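2L protein (Yaba-like disease virus, PDB 3IT8) binds tumour necrosis factor as an MHC class I-like viral protein carrying an Ig-like domain, probably blunting the host's inflammatory response. Local coordinates at residues 1-6 / 168-173; 28-33 / 49-54; 79-82 / 86-89. All blocks are in the same frame, centred on the assembly; numbering follows the deposited sequence.

Contact 1. Residues 1-6 / 168-173; sequences ITLKYN and LDYQKM. With NAG (2-acetamido-2-deoxy-beta-D-glucopyranose), chain M.
Leu3 of the first strand and Tyr170 of the helix 148-174 meet methyl to ring, a compact example of a sheet surface gripping the helix laid over it. Tyr170 leaves its helix with CG anti to the carbonyl carbon (chi1 -76°), which carries the ring from CB toward the strand. Beyond CG, both edges of the ring face the fork of Leu3: Tyr170 CD2 and CE2 lie near Leu3 CD1, with CE2 at 3.7 Å from it, while Tyr170 CE1 is 3.7 Å from the other methyl, Leu3 CD2. The Leu3 CD1 methyl sits over the middle of the ring, 3.8 Å from the Tyr170 centroid and only 12° off its normal, a CH-pi contact. Farther out, Tyr170 CZ still touches Leu3 CD1 and comes within 3.8 Å of Tyr5 OH. At the tip, Tyr5 OH donates a hydrogen bond of 2.8 Å to Tyr170 OH, which lies at the edge of the Tyr5 ring, near its plane. The same Tyr170 hydroxyl is also bonded to Asp23 OD2 and Thr59 OG1, so three partners satisfy this oxygen, while Leu3 and Phe51, on opposite faces, restrict turning of the ring. At the next helix residue, Gln171 NE2 lies 3.8 Å from Ile1 CD1. On the other face of the sheet from the helix, Lys4 NZ donates a hydrogen bond to O7 of the N-acetylglucosamine carried by Asn6. Strand 2-10 runs between strands 18-25 and 90-100 in the MHC-like sheet, with helix 148-174 packed on one face.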
loop_
_atom_site.group_PDB
_atom_site.type_symbol
_atom_site.label_atom_id
_atom_site.label_comp_id
_atom_site.label_asym_id
_atom_site.label_seq_id
_atom_site.Cartn_x
_atom_site.Cartn_y
_atom_site.Cartn_z
ATOM N N ILE D 1 -27.065 8.822 -18.623
ATOM C CA ILE D 1 -28.244 8.138 -18.027
ATOM C C ILE D 1 -28.767 8.864 -16.796
ATOM O O ILE D 1 -28.048 9.622 -16.136
ATOM C CB ILE D 1 -27.925 6.690 -17.641
ATOM C CG1 ILE D 1 -26.700 6.647 -16.732
ATOM C CG2 ILE D 1 -27.706 5.867 -18.888
ATOM C CD1 ILE D 1 -26.328 5.239 -16.283
ATOM N N THR D 2 -30.033 8.602 -16.489
ATOM C CA THR D 2 -30.709 9.254 -15.386
ATOM C C THR D 2 -31.657 8.368 -14.606
ATOM O O THR D 2 -32.316 7.498 -15.173
ATOM C CB THR D 2 -31.490 10.467 -15.931
ATOM O OG1 THR D 2 -30.761 11.655 -15.629
ATOM C CG2 THR D 2 -32.910 10.544 -15.352
ATOM N N LEU D 3 -31.707 8.586 -13.296
ATOM C CA LEU D 3 -32.649 7.869 -12.436
ATOM C C LEU D 3 -33.366 8.918 -11.557
ATOM O O LEU D 3 -32.736 9.600 -10.750
ATOM C CB LEU D 3 -31.938 6.832 -11.569
ATOM C CG LEU D 3 -32.902 5.956 -10.740
ATOM C CD1 LEU D 3 -33.935 5.288 -11.632
ATOM C CD2 LEU D 3 -32.123 4.885 -10.001
ATOM N N LYS D 4 -34.677 9.064 -11.730
ATOM C CA LYS D 4 -35.423 10.054 -10.956
ATOM C C LYS D 4 -36.619 9.486 -10.195
ATOM O O LYS D 4 -37.408 8.735 -10.757
ATOM C CB LYS D 4 -35.903 11.180 -11.882
ATOM C CG LYS D 4 -36.604 12.299 -11.147
ATOM C CD LYS D 4 -37.058 13.426 -12.066
ATOM C CE LYS D 4 -38.242 13.038 -12.931
ATOM N NZ LYS D 4 -38.775 14.203 -13.711
ATOM N N TYR D 5 -36.734 9.845 -8.918
ATOM C CA TYR D 5 -37.845 9.432 -8.057
ATOM C C TYR D 5 -38.665 10.683 -7.713
ATOM O O TYR D 5 -38.114 11.699 -7.279
ATOM C CB TYR D 5 -37.318 8.799 -6.774
ATOM C CG TYR D 5 -36.805 7.386 -6.934
ATOM C CD1 TYR D 5 -36.697 6.795 -8.193
ATOM C CD2 TYR D 5 -36.408 6.637 -5.826
ATOM C CE1 TYR D 5 -36.202 5.490 -8.348
ATOM C CE2 TYR D 5 -35.906 5.336 -5.969
ATOM C CZ TYR D 5 -35.806 4.774 -7.230
ATOM O OH TYR D 5 -35.297 3.506 -7.373
ATOM N N ASN D 6 -39.975 10.620 -7.907
ATOM C CA ASN D 6 -40.848 11.764 -7.648
ATOM C C ASN D 6 -42.015 11.332 -6.772
ATOM O O ASN D 6 -42.827 10.510 -7.182
ATOM C CB ASN D 6 -41.361 12.324 -8.997
ATOM C CG ASN D 6 -42.269 13.548 -8.853
ATOM O OD1 ASN D 6 -42.604 13.982 -7.746
ATOM N ND2 ASN D 6 -42.667 14.087 -10.008
ATOM N N LEU D 168 -27.227 1.661 -11.913
ATOM C CA LEU D 168 -26.484 0.698 -12.721
ATOM C C LEU D 168 -27.286 -0.577 -12.997
ATOM O O LEU D 168 -27.120 -1.207 -14.042
ATOM C CB LEU D 168 -25.144 0.363 -12.054
ATOM C CG LEU D 168 -24.147 1.534 -11.934
ATOM C CD1 LEU D 168 -22.876 1.055 -11.290
ATOM C CD2 LEU D 168 -23.844 2.133 -13.303
ATOM N N ASP D 169 -28.159 -0.958 -12.070
ATOM C CA ASP D 169 -28.987 -2.138 -12.281
ATOM C C ASP D 169 -30.058 -1.827 -13.331
ATOM O O ASP D 169 -30.397 -2.679 -14.158
ATOM C CB ASP D 169 -29.652 -2.581 -10.977
ATOM C CG ASP D 169 -28.665 -3.175 -9.987
ATOM O OD1 ASP D 169 -27.806 -3.979 -10.421
ATOM O OD2 ASP D 169 -28.758 -2.852 -8.777
ATOM N N TYR D 170 -30.590 -0.608 -13.297
ATOM C CA TYR D 170 -31.602 -0.216 -14.263
ATOM C C TYR D 170 -30.990 -0.287 -15.651
ATOM O O TYR D 170 -31.574 -0.862 -16.580
ATOM C CB TYR D 170 -32.094 1.212 -14.006
ATOM C CG TYR D 170 -33.051 1.361 -12.835
ATOM C CD1 TYR D 170 -32.605 1.242 -11.521
ATOM C CD2 TYR D 170 -34.397 1.653 -13.039
ATOM C CE1 TYR D 170 -33.472 1.419 -10.444
ATOM C CE2 TYR D 170 -35.268 1.831 -11.964
ATOM C CZ TYR D 170 -34.792 1.715 -10.675
ATOM O OH TYR D 170 -35.625 1.920 -9.605
ATOM N N GLN D 171 -29.802 0.298 -15.782
ATOM C CA GLN D 171 -29.102 0.325 -17.046
ATOM C C GLN D 171 -28.966 -1.069 -17.633
ATOM O O GLN D 171 -29.239 -1.268 -18.814
ATOM C CB GLN D 171 -27.734 0.953 -16.873
ATOM C CG GLN D 171 -26.957 0.989 -18.150
ATOM C CD GLN D 171 -25.669 1.747 -18.013
ATOM O OE1 GLN D 171 -24.866 1.480 -17.106
ATOM N NE2 GLN D 171 -25.451 2.708 -18.916
ATOM N N LYS D 172 -28.550 -2.036 -16.817
ATOM C CA LYS D 172 -28.402 -3.418 -17.281
ATOM C C LYS D 172 -29.694 -3.969 -17.866
ATOM O O LYS D 172 -29.705 -4.504 -18.973
ATOM C CB LYS D 172 -27.981 -4.345 -16.145
ATOM C CG LYS D 172 -26.533 -4.284 -15.785
ATOM C CD LYS D 172 -26.178 -5.407 -14.831
ATOM C CE LYS D 172 -24.688 -5.365 -14.461
ATOM N NZ LYS D 172 -24.231 -6.553 -13.676
ATOM N N MET D 173 -30.784 -3.846 -17.118
ATOM C CA MET D 173 -32.061 -4.360 -17.576
ATOM C C MET D 173 -32.694 -3.536 -18.670
ATOM O O MET D 173 -33.625 -3.984 -19.313
ATOM C CB MET D 173 -33.018 -4.479 -16.402
ATOM C CG MET D 173 -32.540 -5.474 -15.370
ATOM S SD MET D 173 -33.612 -5.661 -13.942
ATOM C CE MET D 173 -32.906 -4.528 -12.829
HETATM C C1 NAG M . -43.708 15.102 -10.070
HETATM C C2 NAG M . -43.342 16.143 -11.130
HETATM C C3 NAG M . -44.449 17.216 -11.208
HETATM C C4 NAG M . -45.798 16.548 -11.512
HETATM C C5 NAG M . -46.052 15.508 -10.408
HETATM C C6 NAG M . -47.362 14.757 -10.575
HETATM C C7 NAG M . -40.956 16.366 -11.424
HETATM C C8 NAG M . -39.755 17.283 -11.324
HETATM N N2 NAG M . -42.065 16.743 -10.791
HETATM O O3 NAG M . -44.145 18.174 -12.212
HETATM O O4 NAG M . -46.855 17.521 -11.570
HETATM O O5 NAG M . -44.979 14.525 -10.391
HETATM O O6 NAG M . -47.259 13.744 -11.565
HETATM O O7 NAG M . -40.873 15.325 -12.069
#

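Contact 2. Residues 28-33 / 49-54; sequences QLVTKI and DWFNIS. With NAG (2-acetamido-2-deoxy-beta-D-glucopyranose), chain N.
Val30 sits at a classic beta bulge, where it and Thr31 both face Asp23, and it divides its two methyls between the rings of consecutive residues, Trp50 and Phe51. With CG1 anti to the backbone N (chi1 178°), that methyl lies over one face of Phe51, displaced toward the rim, 3.5 Å from CD2 and 28° off the ring normal, in a CH-pi contact. The other methyl, CG2, touches the far end of the indole, 3.9 Å from Trp50 CH2. Gln28 adds its CB at the indole edge, 4.2 Å from Trp50 CZ2. In the MHC-like platform, strand 28-36 lies between strands 18-25 and 41-47, and residues 49-54 belong to the loop that leads from 41-47 to helix 61-82. Between the two segments no hydrogen bond forms; the valine's methyls make the contact, while its backbone bonds to Ala48 just ahead of the loop. The two aromatic residues also brace each other, since Phe51 CB lies over a face of the indole. Met173 of helix 148-174 packs against both. Next along the loop, Asn52 is N-glycosylated: its ND2 is bonded to C1 of an N-acetylglucosamine, and its OD1 accepts a weak hydrogen bond from the sugar's N2.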
loop_
_atom_site.group_PDB
_atom_site.type_symbol
_atom_site.label_atom_id
_atom_site.label_comp_id
_atom_site.label_asym_id
_atom_site.label_seq_id
_atom_site.Cartn_x
_atom_site.Cartn_y
_atom_site.Cartn_z
ATOM N N GLN D 28 -37.921 6.970 -19.478
ATOM C CA GLN D 28 -38.749 5.764 -19.405
ATOM C C GLN D 28 -39.438 5.519 -18.055
ATOM O O GLN D 28 -38.779 5.324 -17.032
ATOM C CB GLN D 28 -37.908 4.527 -19.711
ATOM C CG GLN D 28 -37.156 4.582 -20.997
ATOM C CD GLN D 28 -38.067 4.728 -22.185
ATOM O OE1 GLN D 28 -38.209 5.825 -22.739
ATOM N NE2 GLN D 28 -38.697 3.623 -22.588
ATOM N N LEU D 29 -40.766 5.496 -18.049
ATOM C CA LEU D 29 -41.467 5.247 -16.807
ATOM C C LEU D 29 -41.171 3.807 -16.373
ATOM O O LEU D 29 -41.279 2.876 -17.157
ATOM C CB LEU D 29 -42.967 5.451 -16.999
ATOM C CG LEU D 29 -43.797 5.076 -15.773
ATOM C CD1 LEU D 29 -43.379 5.957 -14.588
ATOM C CD2 LEU D 29 -45.288 5.215 -16.093
ATOM N N VAL D 30 -40.784 3.626 -15.121
ATOM C CA VAL D 30 -40.487 2.297 -14.623
ATOM C C VAL D 30 -41.540 1.825 -13.622
ATOM O O VAL D 30 -41.924 0.655 -13.620
ATOM C CB VAL D 30 -39.128 2.267 -13.929
ATOM C CG1 VAL D 30 -38.854 0.881 -13.376
ATOM C CG2 VAL D 30 -38.055 2.670 -14.897
ATOM N N THR D 31 -42.002 2.738 -12.770
ATOM C CA THR D 31 -42.997 2.407 -11.765
ATOM C C THR D 31 -43.887 3.574 -11.423
ATOM O O THR D 31 -43.417 4.706 -11.326
ATOM C CB THR D 31 -42.332 1.981 -10.466
ATOM O OG1 THR D 31 -41.665 0.741 -10.665
ATOM C CG2 THR D 31 -43.342 1.815 -9.372
ATOM N N LYS D 32 -45.175 3.295 -11.252
ATOM C CA LYS D 32 -46.114 4.317 -10.832
ATOM C C LYS D 32 -46.853 3.744 -9.651
ATOM O O LYS D 32 -47.278 2.585 -9.677
ATOM C CB LYS D 32 -47.128 4.671 -11.908
ATOM C CG LYS D 32 -48.131 5.696 -11.405
ATOM C CD LYS D 32 -49.199 6.021 -12.424
ATOM C CE LYS D 32 -50.197 7.003 -11.855
ATOM N NZ LYS D 32 -51.319 7.250 -12.799
ATOM N N ILE D 33 -46.984 4.549 -8.606
ATOM C CA ILE D 33 -47.690 4.136 -7.408
ATOM C C ILE D 33 -48.602 5.267 -6.969
ATOM O O ILE D 33 -48.232 6.440 -7.047
ATOM C CB ILE D 33 -46.705 3.801 -6.272
ATOM C CG1 ILE D 33 -45.932 2.524 -6.620
ATOM C CG2 ILE D 33 -47.468 3.652 -4.939
ATOM C CD1 ILE D 33 -44.796 2.224 -5.648
ATOM N N ASP D 49 -42.211 -3.596 -18.194
ATOM C CA ASP D 49 -41.993 -5.018 -18.449
ATOM C C ASP D 49 -40.521 -5.441 -18.363
ATOM O O ASP D 49 -40.223 -6.572 -17.995
ATOM C CB ASP D 49 -42.551 -5.377 -19.829
ATOM C CG ASP D 49 -42.057 -4.440 -20.919
ATOM O OD1 ASP D 49 -42.418 -3.240 -20.886
ATOM O OD2 ASP D 49 -41.301 -4.897 -21.805
ATOM N N TRP D 50 -39.604 -4.535 -18.692
ATOM C CA TRP D 50 -38.184 -4.862 -18.670
ATOM C C TRP D 50 -37.491 -4.770 -17.321
ATOM O O TRP D 50 -36.345 -5.204 -17.176
ATOM C CB TRP D 50 -37.416 -3.988 -19.657
ATOM C CG TRP D 50 -37.611 -2.512 -19.495
ATOM C CD1 TRP D 50 -38.525 -1.724 -20.146
ATOM C CD2 TRP D 50 -36.849 -1.631 -18.662
ATOM N NE1 TRP D 50 -38.373 -0.405 -19.776
ATOM C CE2 TRP D 50 -37.356 -0.320 -18.862
ATOM C CE3 TRP D 50 -35.789 -1.816 -17.767
ATOM C CZ2 TRP D 50 -36.836 0.791 -18.197
ATOM C CZ3 TRP D 50 -35.271 -0.710 -17.108
ATOM C CH2 TRP D 50 -35.796 0.576 -17.327
ATOM N N PHE D 51 -38.181 -4.225 -16.330
ATOM C CA PHE D 51 -37.586 -4.054 -15.019
ATOM C C PHE D 51 -37.968 -5.132 -14.010
ATOM O O PHE D 51 -39.096 -5.170 -13.532
ATOM C CB PHE D 51 -37.970 -2.677 -14.475
ATOM C CG PHE D 51 -37.253 -2.300 -13.211
ATOM C CD1 PHE D 51 -35.890 -2.015 -13.225
ATOM C CD2 PHE D 51 -37.941 -2.216 -12.001
ATOM C CE1 PHE D 51 -35.221 -1.650 -12.053
ATOM C CE2 PHE D 51 -37.281 -1.852 -10.822
ATOM C CZ PHE D 51 -35.918 -1.569 -10.850
ATOM N N ASN D 52 -37.034 -6.019 -13.693
ATOM C CA ASN D 52 -37.282 -7.061 -12.695
ATOM C C ASN D 52 -36.748 -6.461 -11.389
ATOM O O ASN D 52 -35.540 -6.449 -11.143
ATOM C CB ASN D 52 -36.529 -8.361 -13.046
ATOM C CG ASN D 52 -36.551 -9.383 -11.909
ATOM O OD1 ASN D 52 -35.988 -9.135 -10.854
ATOM N ND2 ASN D 52 -37.223 -10.517 -12.105
ATOM N N ILE D 53 -37.646 -5.946 -10.559
ATOM C CA ILE D 53 -37.235 -5.305 -9.316
ATOM C C ILE D 53 -36.380 -6.174 -8.398
ATOM O O ILE D 53 -35.707 -5.667 -7.503
ATOM C CB ILE D 53 -38.457 -4.788 -8.527
ATOM C CG1 ILE D 53 -38.031 -3.644 -7.605
ATOM C CG2 ILE D 53 -39.055 -5.912 -7.704
ATOM C CD1 ILE D 53 -39.172 -2.745 -7.186
ATOM N N SER D 54 -36.405 -7.482 -8.616
ATOM C CA SER D 54 -35.608 -8.396 -7.800
ATOM C C SER D 54 -34.146 -8.323 -8.192
ATOM O O SER D 54 -33.282 -8.712 -7.433
ATOM C CB SER D 54 -36.093 -9.834 -7.972
ATOM O OG SER D 54 -37.411 -9.980 -7.482
HETATM C C1 NAG N . -36.564 -11.774 -12.441
HETATM C C2 NAG N . -36.134 -12.541 -11.140
HETATM C C3 NAG N . -35.987 -14.079 -11.312
HETATM C C4 NAG N . -37.065 -14.668 -12.207
HETATM C C5 NAG N . -37.025 -13.880 -13.497
HETATM C C6 NAG N . -37.880 -14.441 -14.609
HETATM C C7 NAG N . -33.770 -12.803 -10.685
HETATM C C8 NAG N . -33.006 -12.921 -11.999
HETATM N N2 NAG N . -34.856 -12.025 -10.677
HETATM O O3 NAG N . -36.023 -14.720 -10.042
HETATM O O4 NAG N . -36.797 -16.042 -12.452
HETATM O O5 NAG N . -37.480 -12.547 -13.237
HETATM O O6 NAG N . -37.664 -13.715 -15.809
HETATM O O7 NAG N . -33.378 -13.423 -9.693
#

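Contact 3. Residues 79-82 / 86-89; sequences EINK and TKTT
Asn81 and Lys87 pass with their CA atoms only 4.0 Å apart, the chain having turned back on itself with five residues between them, and this closes the connection from helix 61-82 to strand 90-100 of the MHC-like platform. The link that holds this turn comes from an amide. Asn81 sets its CG anti to the carbonyl carbon (chi1 -70°), and the side chain then reaches across Lys87 to the next residue, where OD1 accepts the backbone N-H of Thr88 at 2.6 Å between Asn81 OD1 and Thr88 N. The bond is fairly straight, with an N-H...O angle of 161°, and the donor stands 15° out of the carbonyl plane. Lys87 is passed over by the Asn81 amide, while its own chain bends away and its NZ forms a salt bridge with Asp84.

Beside the amide bond a methyl contact forms, with CG2 of the buried Ile80 against Thr86 CG2 at 3.4 Å, the two side chains crossing at about a right angle. The loop also braces itself, as Thr88 OG1 donates to Thr86 O at 2.7 Å. On the exposed side of the helix, Lys82 NZ and Glu79 OE1 form a salt bridge of 3.0 Å that uses the syn lone pair of the carboxylate. Thr89, just beyond, pairs through its backbone with Leu11 as strand 90-100 begins.

Here a neutral side chain performs the work of a backbone acceptor: Asn81 satisfies an N-H of an irregular loop, and the demand for an acceptor at that point settles which end of its amide faces Thr88, while the charged groups engage partners nearer in sequence.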
loop_
_atom_site.group_PDB
_atom_site.type_symbol
_atom_site.label_atom_id
_atom_site.label_comp_id
_atom_site.label_asym_id
_atom_site.label_seq_id
_atom_site.Cartn_x
_atom_site.Cartn_y
_atom_site.Cartn_z
ATOM N N GLU D 79 -48.980 20.946 7.918
ATOM C CA GLU D 79 -48.286 21.938 8.737
ATOM C C GLU D 79 -47.969 23.168 7.896
ATOM O O GLU D 79 -48.155 24.304 8.331
ATOM C CB GLU D 79 -46.991 21.354 9.307
ATOM C CG GLU D 79 -47.179 20.081 10.112
ATOM C CD GLU D 79 -47.967 20.297 11.390
ATOM O OE1 GLU D 79 -49.099 20.816 11.316
ATOM O OE2 GLU D 79 -47.450 19.937 12.470
ATOM N N ILE D 80 -47.490 22.935 6.681
ATOM C CA ILE D 80 -47.145 24.021 5.777
ATOM C C ILE D 80 -48.337 24.912 5.484
ATOM O O ILE D 80 -48.188 26.122 5.330
ATOM C CB ILE D 80 -46.593 23.482 4.444
ATOM C CG1 ILE D 80 -45.162 22.981 4.638
ATOM C CG2 ILE D 80 -46.608 24.558 3.400
ATOM C CD1 ILE D 80 -44.543 22.404 3.387
ATOM N N ASN D 81 -49.523 24.322 5.417
ATOM C CA ASN D 81 -50.717 25.103 5.133
ATOM C C ASN D 81 -51.296 25.894 6.301
ATOM O O ASN D 81 -52.202 26.700 6.097
ATOM C CB ASN D 81 -51.805 24.213 4.536
ATOM C CG ASN D 81 -51.472 23.762 3.137
ATOM O OD1 ASN D 81 -50.817 24.481 2.392
ATOM N ND2 ASN D 81 -51.937 22.579 2.762
ATOM N N LYS D 82 -50.797 25.675 7.515
ATOM C CA LYS D 82 -51.312 26.418 8.661
ATOM C C LYS D 82 -50.940 27.905 8.589
ATOM O O LYS D 82 -51.788 28.766 8.835
ATOM C CB LYS D 82 -50.832 25.784 9.964
ATOM C CG LYS D 82 -51.552 24.481 10.261
ATOM C CD LYS D 82 -51.102 23.859 11.565
ATOM C CE LYS D 82 -51.879 22.581 11.840
ATOM N NZ LYS D 82 -51.372 21.866 13.044
ATOM N N THR D 86 -48.017 30.431 3.315
ATOM C CA THR D 86 -47.269 29.348 2.682
ATOM C C THR D 86 -48.214 28.385 1.962
ATOM O O THR D 86 -47.815 27.706 1.017
ATOM C CB THR D 86 -46.468 28.539 3.727
ATOM O OG1 THR D 86 -45.813 29.433 4.634
ATOM C CG2 THR D 86 -45.420 27.680 3.036
ATOM N N LYS D 87 -49.462 28.334 2.425
ATOM C CA LYS D 87 -50.491 27.463 1.858
ATOM C C LYS D 87 -50.183 27.050 0.419
ATOM O O LYS D 87 -50.001 27.894 -0.455
ATOM C CB LYS D 87 -51.860 28.156 1.925
ATOM C CG LYS D 87 -53.016 27.308 1.418
ATOM C CD LYS D 87 -54.356 27.943 1.747
ATOM C CE LYS D 87 -54.565 28.038 3.251
ATOM N NZ LYS D 87 -55.872 28.666 3.584
ATOM N N THR D 88 -50.124 25.744 0.181
ATOM C CA THR D 88 -49.814 25.225 -1.143
ATOM C C THR D 88 -50.735 24.093 -1.541
ATOM O O THR D 88 -51.306 23.411 -0.686
ATOM C CB THR D 88 -48.375 24.689 -1.206
ATOM O OG1 THR D 88 -47.461 25.712 -0.796
ATOM C CG2 THR D 88 -48.034 24.256 -2.615
ATOM N N THR D 89 -50.852 23.895 -2.848
ATOM C CA THR D 89 -51.685 22.848 -3.423
ATOM C C THR D 89 -51.082 21.471 -3.211
ATOM O O THR D 89 -51.791 20.511 -2.877
ATOM C CB THR D 89 -51.816 23.021 -4.923
ATOM O OG1 THR D 89 -52.164 24.373 -5.210
ATOM C CG2 THR D 89 -52.876 22.088 -5.471
#

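Contacts 1 and 2 adjoin: their centres are 10 Å apart and they share the sheet, with Tyr170 CZ 3.5 Å from Phe51 CZ and Met173 O 3.4 Å from Trp50 CE3. The end of helix 148-174 is thereby held both by the first strand and by the loop 49-54. Contact 3 lies at a distant corner of the same domain, its centre 33 Å from each of the others. Along the chain, both contact 2 and contact 3 fall within the loop closed by contact 1. Asn6 and Asn52 carry sugars in contacts 1 and 2. Near contact 3, the side chain of Thr86 is about 5 Å from a bound N-acetylglucosamine. Contact 1 alone also borders another protein's chain, at Leu168, Gln171 and Lys172.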